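Local coordinates for uncharacterized SRPBCC domain-containing protein (Micromonospora chersina, PDB 6V04) that is of unknown function but, as a START/Bet v1-like protein of the dynemicin biosynthetic locus, probably takes part in dynemicin biosynthesis, possibly as a cyclase/aromatase-like protein, at residues V92-T97 with L105-S110; D12-M17 with Q121-W126; P217-V222 with L248-L253. All blocks are in the same frame, centred on the assembly; numbering follows the deposited sequence.

Interaction 1. Residues V92-T97 with L105-S110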
loop_
_atom_site.group_PDB
_atom_site.type_symbol
_atom_site.label_atom_id
_atom_site.label_comp_id
_atom_site.label_asym_id
_atom_site.label_seq_id
_atom_site.Cartn_x
_atom_site.Cartn_y
_atom_site.Cartn_z
ATOM N N VAL A 92 3.302 6.003 13.342
ATOM C CA VAL A 92 3.924 4.691 13.466
ATOM C C VAL A 92 5.016 4.758 14.524
ATOM O O VAL A 92 5.778 5.729 14.588
ATOM C CB VAL A 92 4.482 4.192 12.113
ATOM C CG1 VAL A 92 5.051 2.787 12.238
ATOM C CG2 VAL A 92 3.376 4.213 11.044
ATOM N N GLY A 93 5.080 3.731 15.363
ATOM C CA GLY A 93 6.166 3.617 16.319
ATOM C C GLY A 93 6.773 2.231 16.303
ATOM O O GLY A 93 6.042 1.240 16.245
ATOM N N TRP A 94 8.107 2.147 16.297
ATOM C CA TRP A 94 8.833 0.891 16.446
ATOM C C TRP A 94 9.639 1.008 17.729
ATOM O O TRP A 94 10.549 1.836 17.811
ATOM C CB TRP A 94 9.765 0.628 15.262
ATOM C CG TRP A 94 9.126 0.373 13.943
ATOM C CD1 TRP A 94 7.793 0.279 13.660
ATOM C CD2 TRP A 94 9.819 0.171 12.705
ATOM N NE1 TRP A 94 7.621 0.024 12.310
ATOM C CE2 TRP A 94 8.849 -0.038 11.712
ATOM C CE3 TRP A 94 11.175 0.151 12.345
ATOM C CZ2 TRP A 94 9.184 -0.262 10.379
ATOM C CZ3 TRP A 94 11.504 -0.075 11.020
ATOM C CH2 TRP A 94 10.512 -0.279 10.058
ATOM N N THR A 95 9.299 0.204 18.734
ATOM C CA THR A 95 9.881 0.331 20.064
ATOM C C THR A 95 10.518 -0.987 20.471
ATOM O O THR A 95 9.886 -2.043 20.363
ATOM C CB THR A 95 8.820 0.754 21.081
ATOM O OG1 THR A 95 8.149 1.924 20.592
ATOM C CG2 THR A 95 9.444 1.035 22.455
ATOM N N LEU A 96 11.768 -0.921 20.925
ATOM C CA LEU A 96 12.516 -2.096 21.349
ATOM C C LEU A 96 12.565 -2.166 22.864
ATOM O O LEU A 96 12.888 -1.175 23.526
ATOM C CB LEU A 96 13.947 -2.066 20.829
ATOM C CG LEU A 96 14.101 -2.136 19.317
ATOM C CD1 LEU A 96 15.566 -2.268 18.976
ATOM C CD2 LEU A 96 13.285 -3.283 18.733
ATOM N N THR A 97 12.295 -3.349 23.399
ATOM C CA THR A 97 12.488 -3.623 24.813
ATOM C C THR A 97 13.351 -4.865 24.949
ATOM O O THR A 97 13.051 -5.907 24.355
ATOM C CB THR A 97 11.149 -3.798 25.533
ATOM O OG1 THR A 97 10.424 -4.894 24.972
ATOM C CG2 THR A 97 10.311 -2.541 25.384
ATOM N N LEU A 105 10.199 -6.280 19.737
ATOM C CA LEU A 105 9.856 -5.115 18.935
ATOM C C LEU A 105 8.344 -4.948 18.979
ATOM O O LEU A 105 7.605 -5.879 18.647
ATOM C CB LEU A 105 10.336 -5.271 17.491
ATOM C CG LEU A 105 9.744 -4.301 16.466
ATOM C CD1 LEU A 105 10.260 -2.915 16.700
ATOM C CD2 LEU A 105 10.075 -4.758 15.045
ATOM N N THR A 106 7.891 -3.767 19.384
ATOM C CA THR A 106 6.477 -3.427 19.407
ATOM C C THR A 106 6.210 -2.381 18.336
ATOM O O THR A 106 6.856 -1.328 18.322
ATOM C CB THR A 106 6.068 -2.888 20.784
ATOM O OG1 THR A 106 6.370 -3.859 21.789
ATOM C CG2 THR A 106 4.578 -2.562 20.832
ATOM N N VAL A 107 5.258 -2.669 17.450
ATOM C CA VAL A 107 4.855 -1.753 16.391
ATOM C C VAL A 107 3.491 -1.184 16.735
ATOM O O VAL A 107 2.541 -1.939 16.976
ATOM C CB VAL A 107 4.794 -2.443 15.022
ATOM C CG1 VAL A 107 4.294 -1.449 13.970
ATOM C CG2 VAL A 107 6.157 -3.009 14.644
ATOM N N ASP A 108 3.402 0.143 16.756
ATOM C CA ASP A 108 2.152 0.880 16.867
ATOM C C ASP A 108 1.853 1.559 15.539
ATOM O O ASP A 108 2.740 2.174 14.947
ATOM C CB ASP A 108 2.245 1.961 17.941
ATOM C CG ASP A 108 2.397 1.406 19.333
ATOM O OD1 ASP A 108 1.518 0.638 19.765
ATOM O OD2 ASP A 108 3.395 1.763 19.997
ATOM N N ASP A 109 0.602 1.476 15.082
ATOM C CA ASP A 109 0.191 2.125 13.834
ATOM C C ASP A 109 -1.223 2.641 14.044
ATOM O O ASP A 109 -2.158 1.843 14.154
ATOM C CB ASP A 109 0.261 1.144 12.653
ATOM C CG ASP A 109 -0.106 1.773 11.318
ATOM O OD1 ASP A 109 -0.837 2.784 11.292
ATOM O OD2 ASP A 109 0.327 1.222 10.261
ATOM N N SER A 110 -1.384 3.963 14.151
ATOM C CA SER A 110 -2.695 4.550 14.347
ATOM C C SER A 110 -2.967 5.625 13.305
ATOM O O SER A 110 -2.050 6.218 12.725
ATOM C CB SER A 110 -2.840 5.127 15.766
ATOM O OG SER A 110 -1.808 6.047 16.045
HETATM O O HOH W 1 5.989 1.148 19.311
HETATM O O HOH W 2 8.819 -3.415 22.722
#
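The beta hairpin of strands 90-98 and 103-110, in the first START/Bet v1-like sheet, pairs Gly-93 with Asp-108 and Thr-95 with Thr-106 as antiparallel hydrogen-bonded pairs. Gly-93 N reaches Asp-108 O at 2.8 Å, and Thr-106 N reaches Thr-95 O at 2.8 Å with a nearly straight N-H...O angle of 171°; each bond has its reciprocal. On the face bearing Trp-94, the indole and Val-107 lie side by side and point the same way, Trp-94 CD1 being 3.8 Å from Val-107 CG2. Leu-105 CG stands anti to its backbone N (chi1 165°). Its CD1 methyl touches Leu-96 CD2 at 3.7 Å and Trp-94 CB at 3.9 Å. An alanine at Trp-94 would probably leave a gap beside both Val-107 methyls and deprive Phe-79, Phe-41 and Trp-126 of their ring partner. The opposite face is polar: one water accepts from Thr-95 OG1 (2.6 Å) and donates to Thr-106 O and Asp-108 OD2, while Asp-108 OD1 takes the indole N-H of Trp-13. Strand 76-83 pairs with 90-98, strand 14-20 flanks 103-110, and helices 24-32 and 116-139 cover the Trp-94 face.

Interaction 2. Residues D12-M17 with Q121-W126; sequences DWVRVM and QLKAGW
Val-14 rests its CG1 methyl on the backbone of helix 116-139, 3.8 Å from Lys-123 CA. That methyl is anti to the backbone N (chi1 171°) and also meets the Trp-126 ring obliquely, 4.2 Å from CD1. The other branch, CG2, lies 4.2 Å from Leu-122 CD2, the two side chains crossing at a slant. One helical turn is thus met by both methyls of a single valine. Two residues on, Val-16 also points toward the helix, and its CG2 touches both Trp-126 CB and Lys-123 CG, each 4.0 Å away. The strand and helix segments run in nearly the same direction, 23° apart, with their axes 8.5 Å from each other at closest approach.

Lys-123 is exposed. Its chain is extended as far as CE and bends at the last torsion (chi4 66°), placing NZ 3.1 Å from Arg-15 O; a water accepts from both NZ and Arg-15 N, bridging the ammonium to the strand backbone. Arg-15 starts away from the helix at CB; its NE lies over the centre of the Trp-13 ring, 3.3 Å above the plane, and NH2 makes a salt bridge with Asp-11. Trp-126 NE1 donates to Asp-109 of the neighbouring strand. The helix is therefore seated mainly by aliphatic packing, while the lysine amine lies at the more exposed margin, where water shares in its solvation.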
loop_
_atom_site.group_PDB
_atom_site.type_symbol
_atom_site.label_atom_id
_atom_site.label_comp_id
_atom_site.label_asym_id
_atom_site.label_seq_id
_atom_site.Cartn_x
_atom_site.Cartn_y
_atom_site.Cartn_z
ATOM N N ASP A 12 -8.875 2.124 15.700
ATOM C CA ASP A 12 -7.951 2.260 14.583
ATOM C C ASP A 12 -6.542 1.790 14.909
ATOM O O ASP A 12 -5.737 1.630 13.986
ATOM C CB ASP A 12 -7.882 3.722 14.137
ATOM C CG ASP A 12 -7.333 4.629 15.218
ATOM O OD1 ASP A 12 -8.087 4.942 16.164
ATOM O OD2 ASP A 12 -6.138 4.996 15.130
ATOM N N TRP A 13 -6.230 1.554 16.179
ATOM C CA TRP A 13 -4.851 1.422 16.638
ATOM C C TRP A 13 -4.385 -0.022 16.504
ATOM O O TRP A 13 -4.812 -0.899 17.259
ATOM C CB TRP A 13 -4.774 1.904 18.078
ATOM C CG TRP A 13 -3.465 1.814 18.744
ATOM C CD1 TRP A 13 -2.248 1.576 18.185
ATOM C CD2 TRP A 13 -3.248 1.972 20.144
ATOM N NE1 TRP A 13 -1.276 1.572 19.170
ATOM C CE2 TRP A 13 -1.871 1.814 20.377
ATOM C CE3 TRP A 13 -4.095 2.227 21.225
ATOM C CZ2 TRP A 13 -1.317 1.912 21.651
ATOM C CZ3 TRP A 13 -3.549 2.318 22.483
ATOM C CH2 TRP A 13 -2.166 2.157 22.683
ATOM N N VAL A 14 -3.500 -0.271 15.543
ATOM C CA VAL A 14 -2.940 -1.594 15.336
ATOM C C VAL A 14 -1.676 -1.723 16.168
ATOM O O VAL A 14 -0.814 -0.838 16.143
ATOM C CB VAL A 14 -2.655 -1.831 13.844
ATOM C CG1 VAL A 14 -1.871 -3.105 13.668
ATOM C CG2 VAL A 14 -3.968 -1.880 13.083
ATOM N N ARG A 15 -1.578 -2.809 16.928
ATOM C CA ARG A 15 -0.424 -3.093 17.773
ATOM C C ARG A 15 0.036 -4.510 17.480
ATOM O O ARG A 15 -0.752 -5.454 17.591
ATOM C CB ARG A 15 -0.766 -2.952 19.256
ATOM C CG ARG A 15 -1.078 -1.559 19.683
ATOM C CD ARG A 15 -2.009 -1.570 20.889
ATOM N NE ARG A 15 -3.388 -1.378 20.454
ATOM C CZ ARG A 15 -4.449 -1.978 20.981
ATOM N NH1 ARG A 15 -4.318 -2.842 21.982
ATOM N NH2 ARG A 15 -5.652 -1.716 20.490
ATOM N N VAL A 16 1.298 -4.656 17.082
ATOM C CA VAL A 16 1.887 -5.948 16.756
ATOM C C VAL A 16 3.230 -6.040 17.467
ATOM O O VAL A 16 3.921 -5.035 17.655
ATOM C CB VAL A 16 2.046 -6.137 15.228
ATOM C CG1 VAL A 16 3.022 -7.252 14.910
ATOM C CG2 VAL A 16 0.692 -6.426 14.596
ATOM N N MET A 17 3.589 -7.252 17.887
ATOM C CA MET A 17 4.841 -7.487 18.588
ATOM C C MET A 17 5.520 -8.723 18.017
ATOM O O MET A 17 4.863 -9.634 17.506
ATOM C CB MET A 17 4.631 -7.684 20.110
ATOM C CG MET A 17 4.107 -6.474 20.863
ATOM S SD MET A 17 2.316 -6.262 20.760
ATOM C CE MET A 17 1.996 -5.330 22.259
ATOM N N GLN A 121 -6.516 -6.041 7.645
ATOM C CA GLN A 121 -5.460 -6.100 6.639
ATOM C C GLN A 121 -4.161 -5.502 7.165
ATOM O O GLN A 121 -3.068 -6.016 6.885
ATOM C CB GLN A 121 -5.896 -5.356 5.375
ATOM C CG GLN A 121 -6.866 -6.106 4.481
ATOM C CD GLN A 121 -7.438 -5.217 3.390
ATOM O OE1 GLN A 121 -6.865 -5.097 2.306
ATOM N NE2 GLN A 121 -8.569 -4.581 3.677
ATOM N N LEU A 122 -4.262 -4.405 7.909
ATOM C CA LEU A 122 -3.069 -3.734 8.404
ATOM C C LEU A 122 -2.382 -4.558 9.485
ATOM O O LEU A 122 -1.148 -4.628 9.529
ATOM C CB LEU A 122 -3.446 -2.344 8.917
ATOM C CG LEU A 122 -2.307 -1.362 9.136
ATOM C CD1 LEU A 122 -1.419 -1.247 7.902
ATOM C CD2 LEU A 122 -2.891 -0.010 9.491
ATOM N N LYS A 123 -3.155 -5.193 10.367
ATOM C CA LYS A 123 -2.543 -6.089 11.341
ATOM C C LYS A 123 -1.812 -7.228 10.642
ATOM O O LYS A 123 -0.667 -7.547 10.990
ATOM C CB LYS A 123 -3.597 -6.639 12.295
ATOM C CG LYS A 123 -2.999 -7.356 13.491
ATOM C CD LYS A 123 -4.081 -7.852 14.439
ATOM C CE LYS A 123 -3.486 -8.503 15.676
ATOM N NZ LYS A 123 -2.742 -7.526 16.524
ATOM N N ALA A 124 -2.442 -7.828 9.630
ATOM C CA ALA A 124 -1.793 -8.904 8.892
ATOM C C ALA A 124 -0.526 -8.408 8.210
ATOM O O ALA A 124 0.490 -9.116 8.181
ATOM C CB ALA A 124 -2.758 -9.492 7.863
ATOM N N GLY A 125 -0.572 -7.185 7.668
ATOM C CA GLY A 125 0.600 -6.619 7.019
ATOM C C GLY A 125 1.768 -6.443 7.963
ATOM O O GLY A 125 2.908 -6.777 7.632
ATOM N N TRP A 126 1.499 -5.922 9.163
ATOM C CA TRP A 126 2.575 -5.754 10.134
ATOM C C TRP A 126 3.060 -7.088 10.687
ATOM O O TRP A 126 4.250 -7.227 10.995
ATOM C CB TRP A 126 2.118 -4.836 11.273
ATOM C CG TRP A 126 2.226 -3.376 10.928
ATOM C CD1 TRP A 126 1.213 -2.471 10.835
ATOM C CD2 TRP A 126 3.426 -2.663 10.631
ATOM N NE1 TRP A 126 1.705 -1.241 10.494
ATOM C CE2 TRP A 126 3.064 -1.329 10.363
ATOM C CE3 TRP A 126 4.767 -3.022 10.563
ATOM C CZ2 TRP A 126 4.001 -0.362 10.033
ATOM C CZ3 TRP A 126 5.693 -2.055 10.240
ATOM C CH2 TRP A 126 5.303 -0.742 9.981
HETATM O O HOH W 3 -3.795 -4.703 17.124
#

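Interaction 3. Residues P217-V222 with L248-L253; sequences PGARTV and LGLSDL
Arg-220 and Leu-248 supply the hydrogen bond of this contact: Arg-220 N donates to Leu-248 O at 2.9 Å with an N-H...O angle of 167°, the donor standing 41° out of the carbonyl plane. The same oxygen receives a CA-H...O contact from Ala-219 CA at 3.3 Å. Arg-220 CG sits between its backbone N and carbonyl carbon (chi1 67°), which brings it 3.5 Å from Leu-248 O and over the peptide leading to Gly-249. Farther out, the guanidinium gives a hydrogen bond from NH1 to Arg-247 O. Gly-249 has a positive phi, and its lack of a side chain leaves Arg-220 CG room beside it.

Two leucines supply the van der Waals packing. Leu-248 CD2 makes an apolar contact with Ala-219 CB at 3.7 Å and lies 3.6 Å from Thr-221 O, whereas Leu-250 CD2 packs on the backbone of the other loop, 3.6 Å from Gly-218 O. Both leucines also touch Ile-216 and Leu-258, linking the loops to helix 252-277.

Ser-251 is the N-cap of that helix, its OG bonded to Gln-254 N. The contact joins the 215-222 connection between adjacent antiparallel strands to the lead-in of the long C-terminal helix, a helix characteristic of the START/Bet v1-like fold.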
loop_
_atom_site.group_PDB
_atom_site.type_symbol
_atom_site.label_atom_id
_atom_site.label_comp_id
_atom_site.label_asym_id
_atom_site.label_seq_id
_atom_site.Cartn_x
_atom_site.Cartn_y
_atom_site.Cartn_z
ATOM N N PRO A 217 -4.041 -9.577 -21.734
ATOM C CA PRO A 217 -3.680 -10.413 -22.885
ATOM C C PRO A 217 -2.789 -11.577 -22.483
ATOM O O PRO A 217 -1.769 -11.405 -21.804
ATOM C CB PRO A 217 -2.956 -9.434 -23.815
ATOM C CG PRO A 217 -3.485 -8.091 -23.437
ATOM C CD PRO A 217 -3.697 -8.163 -21.962
ATOM N N GLY A 218 -3.198 -12.778 -22.886
ATOM C CA GLY A 218 -2.433 -13.980 -22.647
ATOM C C GLY A 218 -2.791 -14.724 -21.380
ATOM O O GLY A 218 -2.341 -15.864 -21.203
ATOM N N ALA A 219 -3.595 -14.128 -20.503
ATOM C CA ALA A 219 -3.774 -14.624 -19.145
ATOM C C ALA A 219 -4.886 -15.660 -19.047
ATOM O O ALA A 219 -5.838 -15.654 -19.830
ATOM C CB ALA A 219 -4.082 -13.463 -18.214
ATOM N N ARG A 220 -4.771 -16.534 -18.041
ATOM C CA ARG A 220 -5.738 -17.606 -17.837
ATOM C C ARG A 220 -6.976 -17.161 -17.072
ATOM O O ARG A 220 -7.960 -17.908 -17.042
ATOM C CB ARG A 220 -5.088 -18.784 -17.099
ATOM C CG ARG A 220 -4.687 -18.482 -15.653
ATOM C CD ARG A 220 -4.398 -19.748 -14.853
ATOM N NE ARG A 220 -5.619 -20.461 -14.484
ATOM C CZ ARG A 220 -6.405 -20.125 -13.465
ATOM N NH1 ARG A 220 -6.110 -19.075 -12.708
ATOM N NH2 ARG A 220 -7.496 -20.836 -13.204
ATOM N N THR A 221 -6.946 -15.986 -16.447
ATOM C CA THR A 221 -8.093 -15.454 -15.727
ATOM C C THR A 221 -8.058 -13.938 -15.853
ATOM O O THR A 221 -7.091 -13.366 -16.354
ATOM C CB THR A 221 -8.084 -15.869 -14.256
ATOM O OG1 THR A 221 -9.296 -15.433 -13.628
ATOM C CG2 THR A 221 -6.901 -15.249 -13.536
ATOM N N VAL A 222 -9.130 -13.295 -15.405
ATOM C CA VAL A 222 -9.244 -11.848 -15.452
ATOM C C VAL A 222 -8.865 -11.290 -14.089
ATOM O O VAL A 222 -8.927 -11.979 -13.068
ATOM C CB VAL A 222 -10.662 -11.376 -15.864
ATOM C CG1 VAL A 222 -11.076 -12.009 -17.174
ATOM C CG2 VAL A 222 -11.666 -11.684 -14.760
ATOM N N LEU A 248 -2.571 -15.182 -13.069
ATOM C CA LEU A 248 -2.689 -14.946 -14.501
ATOM C C LEU A 248 -2.093 -16.050 -15.356
ATOM O O LEU A 248 -2.369 -16.076 -16.554
ATOM C CB LEU A 248 -2.021 -13.616 -14.852
ATOM C CG LEU A 248 -2.670 -12.365 -14.248
ATOM C CD1 LEU A 248 -1.865 -11.139 -14.624
ATOM C CD2 LEU A 248 -4.102 -12.220 -14.699
ATOM N N GLY A 249 -1.299 -16.957 -14.789
ATOM C CA GLY A 249 -0.700 -17.996 -15.605
ATOM C C GLY A 249 0.328 -17.480 -16.579
ATOM O O GLY A 249 0.542 -18.095 -17.636
ATOM N N LEU A 250 0.972 -16.367 -16.258
ATOM C CA LEU A 250 2.027 -15.777 -17.062
ATOM C C LEU A 250 3.360 -15.967 -16.342
ATOM O O LEU A 250 3.426 -16.481 -15.212
ATOM C CB LEU A 250 1.727 -14.298 -17.336
ATOM C CG LEU A 250 0.472 -14.012 -18.162
ATOM C CD1 LEU A 250 0.199 -12.535 -18.200
ATOM C CD2 LEU A 250 0.636 -14.551 -19.570
ATOM N N SER A 251 4.444 -15.551 -16.991
ATOM C CA SER A 251 5.732 -15.640 -16.325
ATOM C C SER A 251 5.741 -14.704 -15.121
ATOM O O SER A 251 5.012 -13.712 -15.069
ATOM C CB SER A 251 6.879 -15.282 -17.273
ATOM O OG SER A 251 6.937 -13.883 -17.491
ATOM N N ASP A 252 6.600 -15.012 -14.151
ATOM C CA ASP A 252 6.609 -14.175 -12.953
ATOM C C ASP A 252 6.985 -12.742 -13.294
ATOM O O ASP A 252 6.413 -11.798 -12.744
ATOM C CB ASP A 252 7.562 -14.722 -11.902
ATOM C CG ASP A 252 7.614 -13.840 -10.693
ATOM O OD1 ASP A 252 6.642 -13.861 -9.922
ATOM O OD2 ASP A 252 8.586 -13.080 -10.539
ATOM N N LEU A 253 7.949 -12.548 -14.195
ATOM C CA LEU A 253 8.303 -11.177 -14.538
ATOM C C LEU A 253 7.161 -10.462 -15.248
ATOM O O LEU A 253 6.968 -9.261 -15.050
ATOM C CB LEU A 253 9.583 -11.151 -15.359
ATOM C CG LEU A 253 10.825 -11.553 -14.553
ATOM C CD1 LEU A 253 12.044 -11.549 -15.458
ATOM C CD2 LEU A 253 11.038 -10.617 -13.383
#

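Interactions 1 and 2 belong to one sheet-and-helix unit: their centres are 10 Å apart, strands 103-110 and 14-20 are neighbours in the same sheet, and Val-107 N probably bonds Val-16 O. Interaction 1 is buried and combines regular backbone pairing with an aromatic and aliphatic face; interaction 2, partly buried, seats helix 116-139 on the edge strand mainly through side chains. Trp-126 and Asp-109 tie the two together. Interaction 3 lies about 31 Å from interaction 2 and 38 Å from interaction 1, centre to centre, and belongs to the second sheet-and-helix unit. It is a surface contact between loops, with one backbone hydrogen bond and a few leucine contacts.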